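Local coordinates for plasmid pRiA4b Orf3-like domain-containing protein (Methanosarcina mazei, PDB 2I1S), which is of unknown function but belongs to the family of proteins resembling ORF-3 of plasmid pRiA4b, at residues Ala43-Glu48 with Trp111-Arg116; Phe94-Lys99 with Glu118-Arg123; Glu152-Leu157 with Asp174-Glu179. All coordinates share one frame; numbering follows the deposited sequence.

Contact 1: residues Ala43-Glu48 with Trp111-Arg116; sequences AVMDWE and WQVKVR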
loop_
_atom_site.group_PDB
_atom_site.type_symbol
_atom_site.label_atom_id
_atom_site.label_comp_id
_atom_site.label_asym_id
_atom_site.label_seq_id
_atom_site.Cartn_x
_atom_site.Cartn_y
_atom_site.Cartn_z
ATOM N N ALA A 43 0.200 -5.118 5.190
ATOM C CA ALA A 43 0.521 -4.893 6.594
ATOM C C ALA A 43 0.318 -3.451 7.012
ATOM O O ALA A 43 -0.380 -3.201 7.994
ATOM C CB ALA A 43 1.944 -5.339 6.894
ATOM N N VAL A 44 0.865 -2.510 6.236
ATOM C CA VAL A 44 0.787 -1.067 6.572
ATOM C C VAL A 44 -0.603 -0.492 6.431
ATOM O O VAL A 44 -0.955 0.459 7.160
ATOM C CB VAL A 44 1.854 -0.134 5.848
ATOM C CG1 VAL A 44 3.214 -0.532 6.217
ATOM C CG2 VAL A 44 1.668 -0.108 4.318
ATOM N N MET A 45 -1.384 -1.105 5.537
ATOM C CA MET A 45 -2.787 -0.737 5.280
ATOM C C MET A 45 -3.797 -1.502 6.097
ATOM O O MET A 45 -5.009 -1.287 5.962
ATOM C CB MET A 45 -3.115 -0.896 3.795
ATOM C CG MET A 45 -2.378 0.130 2.877
ATOM S SD MET A 45 -2.291 1.866 3.376
ATOM C CE MET A 45 -1.118 2.393 2.152
ATOM N N ASP A 46 -3.325 -2.416 6.937
ATOM C CA ASP A 46 -4.215 -3.251 7.737
ATOM C C ASP A 46 -5.309 -3.953 6.875
ATOM O O ASP A 46 -6.501 -4.078 7.238
ATOM C CB ASP A 46 -4.759 -2.417 8.909
ATOM C CG ASP A 46 -5.438 -3.264 9.969
ATOM O OD1 ASP A 46 -5.289 -4.517 9.926
ATOM O OD2 ASP A 46 -6.113 -2.663 10.853
ATOM N N TRP A 47 -4.871 -4.414 5.704
ATOM C CA TRP A 47 -5.715 -5.186 4.816
ATOM C C TRP A 47 -5.598 -6.692 5.133
ATOM O O TRP A 47 -4.751 -7.115 5.913
ATOM C CB TRP A 47 -5.374 -4.852 3.357
ATOM C CG TRP A 47 -5.898 -3.510 2.888
ATOM C CD1 TRP A 47 -6.984 -2.823 3.385
ATOM C CD2 TRP A 47 -5.390 -2.707 1.800
ATOM N NE1 TRP A 47 -7.162 -1.654 2.695
ATOM C CE2 TRP A 47 -6.203 -1.556 1.718
ATOM C CE3 TRP A 47 -4.329 -2.853 0.890
ATOM C CZ2 TRP A 47 -5.978 -0.541 0.769
ATOM C CZ3 TRP A 47 -4.102 -1.823 -0.058
ATOM C CH2 TRP A 47 -4.938 -0.708 -0.119
ATOM N N GLU A 48 -6.448 -7.501 4.514
ATOM C CA GLU A 48 -6.663 -8.882 4.954
ATOM C C GLU A 48 -6.262 -9.934 3.889
ATOM O O GLU A 48 -6.425 -11.139 4.079
ATOM C CB GLU A 48 -8.139 -9.048 5.331
ATOM C CG GLU A 48 -8.576 -8.458 6.644
ATOM C CD GLU A 48 -7.984 -9.181 7.801
ATOM O OE1 GLU A 48 -7.641 -10.367 7.667
ATOM O OE2 GLU A 48 -7.834 -8.569 8.864
ATOM N N TRP A 111 -8.685 -0.451 -5.232
ATOM C CA TRP A 111 -7.746 0.333 -4.434
ATOM C C TRP A 111 -6.434 0.400 -5.153
ATOM O O TRP A 111 -5.913 -0.630 -5.612
ATOM C CB TRP A 111 -7.511 -0.305 -3.047
ATOM C CG TRP A 111 -8.777 -0.514 -2.218
ATOM C CD1 TRP A 111 -9.255 -1.702 -1.764
ATOM C CD2 TRP A 111 -9.685 0.501 -1.737
ATOM N NE1 TRP A 111 -10.417 -1.507 -1.055
ATOM C CE2 TRP A 111 -10.700 -0.166 -1.008
ATOM C CE3 TRP A 111 -9.743 1.905 -1.860
ATOM C CZ2 TRP A 111 -11.773 0.523 -0.388
ATOM C CZ3 TRP A 111 -10.804 2.597 -1.263
ATOM C CH2 TRP A 111 -11.807 1.900 -0.514
ATOM N N GLN A 112 -5.867 1.601 -5.193
ATOM C CA GLN A 112 -4.568 1.816 -5.838
ATOM C C GLN A 112 -3.620 2.489 -4.911
ATOM O O GLN A 112 -3.919 3.543 -4.336
ATOM C CB GLN A 112 -4.733 2.628 -7.107
ATOM C CG GLN A 112 -5.497 1.872 -8.211
ATOM C CD GLN A 112 -5.770 2.738 -9.397
ATOM O OE1 GLN A 112 -6.196 3.874 -9.259
ATOM N NE2 GLN A 112 -5.524 2.213 -10.578
ATOM N N VAL A 113 -2.462 1.877 -4.759
ATOM C CA VAL A 113 -1.421 2.432 -3.936
ATOM C C VAL A 113 -0.265 2.848 -4.848
ATOM O O VAL A 113 0.203 2.031 -5.628
ATOM C CB VAL A 113 -0.939 1.412 -2.902
ATOM C CG1 VAL A 113 0.226 2.018 -2.053
ATOM C CG2 VAL A 113 -2.115 0.910 -2.040
ATOM N N LYS A 114 0.150 4.119 -4.774
ATOM C CA LYS A 114 1.369 4.588 -5.450
ATOM C C LYS A 114 2.559 4.183 -4.620
ATOM O O LYS A 114 2.583 4.359 -3.384
ATOM C CB LYS A 114 1.401 6.104 -5.613
ATOM C CG LYS A 114 0.485 6.717 -6.626
ATOM C CD LYS A 114 0.636 8.274 -6.524
ATOM C CE LYS A 114 0.345 9.039 -7.854
ATOM N NZ LYS A 114 -1.090 9.457 -7.957
ATOM N N VAL A 115 3.549 3.615 -5.274
ATOM C CA VAL A 115 4.768 3.194 -4.555
ATOM C C VAL A 115 5.892 4.024 -5.160
ATOM O O VAL A 115 6.125 3.996 -6.370
ATOM C CB VAL A 115 5.057 1.661 -4.676
ATOM C CG1 VAL A 115 6.272 1.283 -3.851
ATOM C CG2 VAL A 115 3.823 0.811 -4.281
ATOM N N ARG A 116 6.532 4.824 -4.330
ATOM C CA ARG A 116 7.610 5.669 -4.784
ATOM C C ARG A 116 8.863 5.376 -3.955
ATOM O O ARG A 116 8.829 5.461 -2.742
ATOM C CB ARG A 116 7.178 7.138 -4.689
ATOM C CG ARG A 116 8.325 8.135 -4.697
ATOM C CD ARG A 116 8.638 8.630 -6.108
ATOM N NE ARG A 116 7.517 9.379 -6.681
ATOM C CZ ARG A 116 7.488 10.706 -6.836
ATOM N NH1 ARG A 116 8.523 11.472 -6.468
ATOM N NH2 ARG A 116 6.409 11.266 -7.373
#
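Trp-47 and Trp-111 bring their indoles together in the centre of the protein, with Val-113 and Met-45 filling in beside them. The aromatic pair is near parallel, the planes inclined at 25°, but slid apart, so that the rings barely overlap: the six-membered ring of Trp-47 and the five-membered ring of Trp-111 have centroids 5.3 Å apart. What overlap remains comes from the benzo corner of Trp-47, whose CZ2 lies over one face of Trp-111, 4.1 Å from CG. In Trp-47 CG stands anti to the carbonyl carbon (chi1 -75°), which carries the indole toward the strand, and chi2 turns its benzo end to it.

The aliphatic contacts use the same corner. Trp-47 CH2 is 3.9 Å from Trp-111 CB, and Val-113 CG2 sits at the edge of the Trp-47 ring, near its plane, 3.8 Å from CH2. Met-45 adds CE, 4.4 Å from Val-113 CG1, while its CB rests 3.5 Å above the centre of the Trp-47 ring. Large, apolar residues suit this buried place. With an alanine in place of Trp-47, a gap is likely to open between Met-45 and the Trp-111 face, and the Val-140 carbonyl would probably lose its indole N-H.

No hydrogen bond joins the two segments; the one polar side-chain atom of Trp-47, NE1, is satisfied by Val-140 O, and Tyr-105 of the adjacent strand meets its ring. Within 43-48 the backbone bond from Asp-46 N to Ala-43 O, 3.2 Å long, belongs to a Schellman motif. Asp-46 leaves the helix with positive phi (52°), a turn of the chain that lets Trp-47 come back toward the sheet. The chain leaving helix 34-44 through this Schellman motif thus packs on strand 111-122, in the core between helix and mixed sheet.

Contact 2: residues Phe94-Lys99 with Glu118-Arg123; sequences FTLENK and EKILPR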
loop_
_atom_site.group_PDB
_atom_site.type_symbol
_atom_site.label_atom_id
_atom_site.label_comp_id
_atom_site.label_asym_id
_atom_site.label_seq_id
_atom_site.Cartn_x
_atom_site.Cartn_y
_atom_site.Cartn_z
ATOM N N PHE A 94 13.208 -1.012 -9.441
ATOM C CA PHE A 94 13.365 0.290 -8.800
ATOM C C PHE A 94 14.806 0.778 -8.880
ATOM O O PHE A 94 15.748 0.091 -8.474
ATOM C CB PHE A 94 12.928 0.254 -7.326
ATOM C CG PHE A 94 11.431 0.144 -7.117
ATOM C CD1 PHE A 94 10.826 -1.105 -6.969
ATOM C CD2 PHE A 94 10.641 1.297 -6.999
ATOM C CE1 PHE A 94 9.444 -1.219 -6.767
ATOM C CE2 PHE A 94 9.274 1.206 -6.788
ATOM C CZ PHE A 94 8.665 -0.067 -6.667
ATOM N N THR A 95 14.967 1.975 -9.422
ATOM C CA THR A 95 16.224 2.690 -9.355
ATOM C C THR A 95 15.850 4.142 -9.076
ATOM O O THR A 95 14.658 4.471 -8.948
ATOM C CB THR A 95 17.032 2.577 -10.681
ATOM O OG1 THR A 95 16.690 3.655 -11.564
ATOM C CG2 THR A 95 16.774 1.221 -11.378
ATOM N N LEU A 96 16.855 5.005 -8.986
ATOM C CA LEU A 96 16.623 6.421 -8.763
ATOM C C LEU A 96 16.073 7.167 -10.007
ATOM O O LEU A 96 15.394 8.180 -9.854
ATOM C CB LEU A 96 17.878 7.100 -8.171
ATOM C CG LEU A 96 18.490 6.549 -6.865
ATOM C CD1 LEU A 96 19.857 7.188 -6.590
ATOM C CD2 LEU A 96 17.567 6.699 -5.634
ATOM N N GLU A 97 16.338 6.695 -11.228
ATOM C CA GLU A 97 15.542 7.198 -12.367
ATOM C C GLU A 97 14.437 6.237 -12.865
ATOM O O GLU A 97 14.034 6.299 -14.032
ATOM C CB GLU A 97 16.388 7.733 -13.536
ATOM C CG GLU A 97 17.320 6.735 -14.175
ATOM C CD GLU A 97 18.732 6.875 -13.666
ATOM O OE1 GLU A 97 18.947 6.786 -12.432
ATOM O OE2 GLU A 97 19.630 7.075 -14.507
ATOM N N ASN A 98 13.966 5.357 -11.988
ATOM C CA ASN A 98 12.765 4.568 -12.242
ATOM C C ASN A 98 12.162 4.233 -10.893
ATOM O O ASN A 98 12.275 3.101 -10.410
ATOM C CB ASN A 98 13.062 3.288 -13.048
ATOM C CG ASN A 98 11.798 2.684 -13.663
ATOM O OD1 ASN A 98 11.042 3.394 -14.322
ATOM N ND2 ASN A 98 11.556 1.382 -13.439
ATOM N N LYS A 99 11.524 5.226 -10.285
ATOM C CA LYS A 99 11.247 5.195 -8.845
ATOM C C LYS A 99 9.827 4.812 -8.417
ATOM O O LYS A 99 9.604 4.539 -7.222
ATOM C CB LYS A 99 11.716 6.478 -8.142
ATOM C CG LYS A 99 11.292 7.789 -8.765
ATOM C CD LYS A 99 11.865 8.959 -7.971
ATOM C CE LYS A 99 13.328 8.718 -7.557
ATOM N NZ LYS A 99 13.897 9.774 -6.623
ATOM N N GLU A 118 12.108 6.694 -2.519
ATOM C CA GLU A 118 12.710 7.992 -2.210
ATOM C C GLU A 118 14.217 7.906 -2.005
ATOM O O GLU A 118 14.944 8.795 -2.441
ATOM C CB GLU A 118 12.048 8.646 -1.000
ATOM C CG GLU A 118 10.637 9.173 -1.280
ATOM C CD GLU A 118 9.922 9.690 -0.031
ATOM O OE1 GLU A 118 10.195 9.178 1.089
ATOM O OE2 GLU A 118 9.079 10.609 -0.174
ATOM N N LYS A 119 14.677 6.847 -1.326
ATOM C CA LYS A 119 16.105 6.693 -0.976
ATOM C C LYS A 119 16.493 5.226 -0.935
ATOM O O LYS A 119 15.713 4.379 -0.480
ATOM C CB LYS A 119 16.398 7.269 0.411
ATOM C CG LYS A 119 16.168 8.756 0.599
ATOM C CD LYS A 119 15.463 9.045 1.941
ATOM C CE LYS A 119 16.360 8.718 3.137
ATOM N NZ LYS A 119 16.470 9.863 4.111
ATOM N N ILE A 120 17.691 4.939 -1.424
ATOM C CA ILE A 120 18.351 3.649 -1.256
ATOM C C ILE A 120 19.501 3.899 -0.275
ATOM O O ILE A 120 20.376 4.715 -0.560
ATOM C CB ILE A 120 18.931 3.123 -2.606
ATOM C CG1 ILE A 120 17.812 2.841 -3.629
ATOM C CG2 ILE A 120 19.799 1.873 -2.380
ATOM C CD1 ILE A 120 18.304 2.192 -4.930
ATOM N N LEU A 121 19.509 3.227 0.879
ATOM C CA LEU A 121 20.556 3.455 1.886
ATOM C C LEU A 121 21.091 2.158 2.514
ATOM O O LEU A 121 20.378 1.153 2.502
ATOM C CB LEU A 121 20.044 4.433 2.950
ATOM C CG LEU A 121 19.941 5.899 2.486
ATOM C CD1 LEU A 121 19.352 6.757 3.594
ATOM C CD2 LEU A 121 21.267 6.488 1.961
ATOM N N PRO A 122 22.360 2.157 3.033
ATOM C CA PRO A 122 22.835 0.944 3.715
ATOM C C PRO A 122 21.923 0.620 4.894
ATOM O O PRO A 122 21.419 1.535 5.541
ATOM C CB PRO A 122 24.255 1.317 4.207
ATOM C CG PRO A 122 24.688 2.432 3.352
ATOM C CD PRO A 122 23.404 3.200 3.006
ATOM N N ARG A 123 21.685 -0.666 5.143
ATOM C CA ARG A 123 20.847 -1.075 6.266
ATOM C C ARG A 123 21.505 -0.745 7.607
ATOM O O ARG A 123 22.734 -0.676 7.720
ATOM C CB ARG A 123 20.510 -2.551 6.183
ATOM C CG ARG A 123 21.650 -3.504 6.504
ATOM C CD ARG A 123 21.082 -4.690 7.273
ATOM N NE ARG A 123 21.371 -5.947 6.603
ATOM C CZ ARG A 123 20.928 -7.128 7.011
ATOM N NH1 ARG A 123 21.254 -8.227 6.324
ATOM N NH2 ARG A 123 20.165 -7.214 8.099
#
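The amide nitrogen ND2 of Asn-98, held by the backbone oxygens of both Tyr-93 and Val-58, anchors the turn from which Leu-96 reaches Ile-120 across the contact. Asparagine suits this corner because its short amide can donate two hydrogens to main-chain carbonyls at once. The turn itself is type I, from Thr-95 to Asn-98. Thr-95 N donates to Asn-98 O over 3.1 Å, and a weak bond of 3.2 Å returns from Asn-98 N to Thr-95 O. Thr-95 OG1 adds a second weak acceptor for the chain, 3.1 Å from Glu-97 N, with the bond bent to 124°.

Across the gap the touch is light and mostly apolar. Leu-96 extends CD1 away from its backbone, with chi2 at 170°, and the other branch, CD2, does the touching, 4.4 Å from Ile-120 CG1. Branched aliphatic side chains suit such a partly exposed meeting, since they give bulk without needing a polar mate. The ammonium of Lys-99 comes near the main chain of the strand, but NZ stays 4.4 Å from Glu-118 O, too far for a hydrogen bond. The carboxylate of Glu-118 is turned to another partner, Arg-25, with which it forms a salt bridge. Glu-118 and Lys-119 both face His-10 in a classic beta bulge; the CB atoms of both point away from the turn, whereas that of Ile-120 points toward it.

Phe-94 ties the loop inward, its ring edge carrying Lys-99 O in plane and its side chain touching Val-115 and Leu-117. The turn thus connects helix 90-93 to strand 100-105 and lies beside the far end of strand 111-122, which runs between strands 100-105 and 7-15 in the sheet.

Contact 3: residues Glu152-Leu157 with Asp174-Glu179; sequences EMLEVL and DDFDPE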
loop_
_atom_site.group_PDB
_atom_site.type_symbol
_atom_site.label_atom_id
_atom_site.label_comp_id
_atom_site.label_asym_id
_atom_site.label_seq_id
_atom_site.Cartn_x
_atom_site.Cartn_y
_atom_site.Cartn_z
ATOM N N GLU A 152 -17.781 8.871 0.788
ATOM C CA GLU A 152 -19.205 9.029 1.120
ATOM C C GLU A 152 -19.489 8.716 2.595
ATOM O O GLU A 152 -20.143 9.495 3.271
ATOM C CB GLU A 152 -20.100 8.146 0.249
ATOM C CG GLU A 152 -20.237 8.583 -1.196
ATOM C CD GLU A 152 -20.967 7.525 -2.053
ATOM O OE1 GLU A 152 -21.499 6.538 -1.457
ATOM O OE2 GLU A 152 -21.009 7.681 -3.312
ATOM N N MET A 153 -19.012 7.579 3.092
ATOM C CA MET A 153 -19.055 7.287 4.533
ATOM C C MET A 153 -18.477 8.430 5.415
ATOM O O MET A 153 -19.115 8.830 6.367
ATOM C CB MET A 153 -18.336 5.979 4.825
ATOM C CG MET A 153 -19.182 4.745 4.430
ATOM S SD MET A 153 -18.618 3.121 4.953
ATOM C CE MET A 153 -16.958 3.104 4.424
ATOM N N LEU A 154 -17.295 8.961 5.081
ATOM C CA LEU A 154 -16.685 10.056 5.858
ATOM C C LEU A 154 -17.500 11.330 5.852
ATOM O O LEU A 154 -17.483 12.059 6.833
ATOM C CB LEU A 154 -15.248 10.366 5.407
ATOM C CG LEU A 154 -14.207 9.247 5.541
ATOM C CD1 LEU A 154 -12.842 9.793 5.241
ATOM C CD2 LEU A 154 -14.262 8.609 6.938
ATOM N N GLU A 155 -18.197 11.592 4.741
ATOM C CA GLU A 155 -19.093 12.749 4.600
ATOM C C GLU A 155 -20.300 12.604 5.528
ATOM O O GLU A 155 -20.628 13.538 6.276
ATOM C CB GLU A 155 -19.542 12.948 3.138
ATOM C CG GLU A 155 -18.502 13.577 2.242
ATOM C CD GLU A 155 -18.115 15.000 2.681
ATOM O OE1 GLU A 155 -18.943 15.940 2.562
ATOM O OE2 GLU A 155 -16.966 15.186 3.134
ATOM N N VAL A 156 -20.949 11.445 5.462
ATOM C CA VAL A 156 -21.948 11.025 6.457
ATOM C C VAL A 156 -21.481 11.246 7.903
ATOM O O VAL A 156 -22.235 11.775 8.724
ATOM C CB VAL A 156 -22.362 9.528 6.279
ATOM C CG1 VAL A 156 -23.074 9.008 7.512
ATOM C CG2 VAL A 156 -23.233 9.334 5.043
ATOM N N LEU A 157 -20.240 10.874 8.214
ATOM C CA LEU A 157 -19.752 10.945 9.596
ATOM C C LEU A 157 -19.775 12.363 10.193
ATOM O O LEU A 157 -19.933 12.538 11.413
ATOM C CB LEU A 157 -18.372 10.272 9.737
ATOM C CG LEU A 157 -18.390 8.746 9.921
ATOM C CD1 LEU A 157 -16.984 8.154 10.176
ATOM C CD2 LEU A 157 -19.388 8.300 11.022
ATOM N N ASP A 174 -17.744 1.568 16.193
ATOM C CA ASP A 174 -17.782 2.644 17.192
ATOM C C ASP A 174 -16.505 3.436 17.269
ATOM O O ASP A 174 -16.538 4.660 17.321
ATOM C CB ASP A 174 -18.049 2.072 18.596
ATOM C CG ASP A 174 -19.487 2.188 18.999
ATOM O OD1 ASP A 174 -20.213 2.989 18.357
ATOM O OD2 ASP A 174 -19.893 1.479 19.953
ATOM N N ASP A 175 -15.397 2.704 17.323
ATOM C CA ASP A 175 -14.078 3.245 17.624
ATOM C C ASP A 175 -13.344 3.795 16.404
ATOM O O ASP A 175 -12.235 4.300 16.525
ATOM C CB ASP A 175 -13.214 2.181 18.329
ATOM C CG ASP A 175 -13.356 0.765 17.703
ATOM O OD1 ASP A 175 -12.376 -0.034 17.790
ATOM O OD2 ASP A 175 -14.448 0.439 17.152
ATOM N N PHE A 176 -13.961 3.710 15.231
ATOM C CA PHE A 176 -13.276 4.139 14.029
ATOM C C PHE A 176 -12.971 5.638 14.067
ATOM O O PHE A 176 -13.827 6.453 14.406
ATOM C CB PHE A 176 -14.052 3.729 12.765
ATOM C CG PHE A 176 -13.352 4.093 11.483
ATOM C CD1 PHE A 176 -12.349 3.260 10.961
ATOM C CD2 PHE A 176 -13.671 5.295 10.809
ATOM C CE1 PHE A 176 -11.670 3.608 9.786
ATOM C CE2 PHE A 176 -13.011 5.641 9.635
ATOM C CZ PHE A 176 -12.005 4.775 9.116
ATOM N N ASP A 177 -11.724 5.973 13.749
ATOM C CA ASP A 177 -11.212 7.364 13.700
ATOM C C ASP A 177 -10.451 7.496 12.364
ATOM O O ASP A 177 -9.397 6.878 12.198
ATOM C CB ASP A 177 -10.310 7.629 14.916
ATOM C CG ASP A 177 -9.659 9.008 14.908
ATOM O OD1 ASP A 177 -9.832 9.817 13.964
ATOM O OD2 ASP A 177 -8.930 9.284 15.873
ATOM N N PRO A 178 -11.032 8.211 11.377
ATOM C CA PRO A 178 -10.365 8.373 10.072
ATOM C C PRO A 178 -8.937 8.944 10.122
ATOM O O PRO A 178 -8.177 8.698 9.182
ATOM C CB PRO A 178 -11.309 9.297 9.275
ATOM C CG PRO A 178 -12.268 9.861 10.287
ATOM C CD PRO A 178 -12.355 8.856 11.402
ATOM N N GLU A 179 -8.575 9.638 11.211
ATOM C CA GLU A 179 -7.251 10.277 11.343
ATOM C C GLU A 179 -6.257 9.524 12.210
ATOM O O GLU A 179 -5.127 9.997 12.426
ATOM C CB GLU A 179 -7.346 11.741 11.879
ATOM C CG GLU A 179 -8.366 12.621 11.160
ATOM C CD GLU A 179 -8.289 12.478 9.651
ATOM O OE1 GLU A 179 -7.152 12.406 9.099
ATOM O OE2 GLU A 179 -9.366 12.442 9.015
#
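Leu-154 and Pro-178 hold the nearest pair of CA atoms across the two segments, 7.8 Å apart, where the irregular chain 174-179 passes the later turns of helix 146-157. An Asx turn shapes that chain: Asp-177 OD1 accepts from Glu-179 N at 3.0 Å and 156°. The N-H meets this oxygen from above the carboxylate plane, 52° out of it. Aspartate suits the site because its short side chain reaches back to the amide two residues on, while the proline between them limits the backbone.

The helix meets this loop through leucines. Leu-154 has CG anti to its carbonyl carbon (chi1 -62°), and this together with an extended chi2 brings CD2 closer to the loop than its CB direction alone would suggest. Leu-157, one turn on, points its CB toward the loop. Both methyls come to the edge of the Phe-176 ring, near its plane, Leu-154 CD2 at 4.2 Å from CE2 and Leu-157 CD1 at 4.4 Å from CD2. Tyr-150 of the same helix also touches Phe-176 and Pro-178, and a salt bridge from Glu-179 to Arg-137 ties down the end of the loop. Proline offers a compact apolar ring to the helix: Leu-154 CD2 lies 3.8 Å from Pro-178 CB and 4.1 Å from Pro-178 CG.

Contacts 1 and 2 share strand 111-122, using successive parts of it: 111-116 in the middle of the protein and 118-123 toward one end. Their segments alternate along the chain, their centres lie about 19 Å apart, and they touch where Val-115 CG1 packs on Phe-94 CZ and Arg-116 CD on Lys-99 CD. Contact 3 follows both in sequence and joins helix 146-157 to the loop that follows helix 165-172. Its centre is about 19 Å from that of contact 1 and about 35 Å from that of contact 2; contacts 2 and 3 lie on opposite sides of the chain's centre. One chain thus combines a buried core, a surface turn and a helical extension.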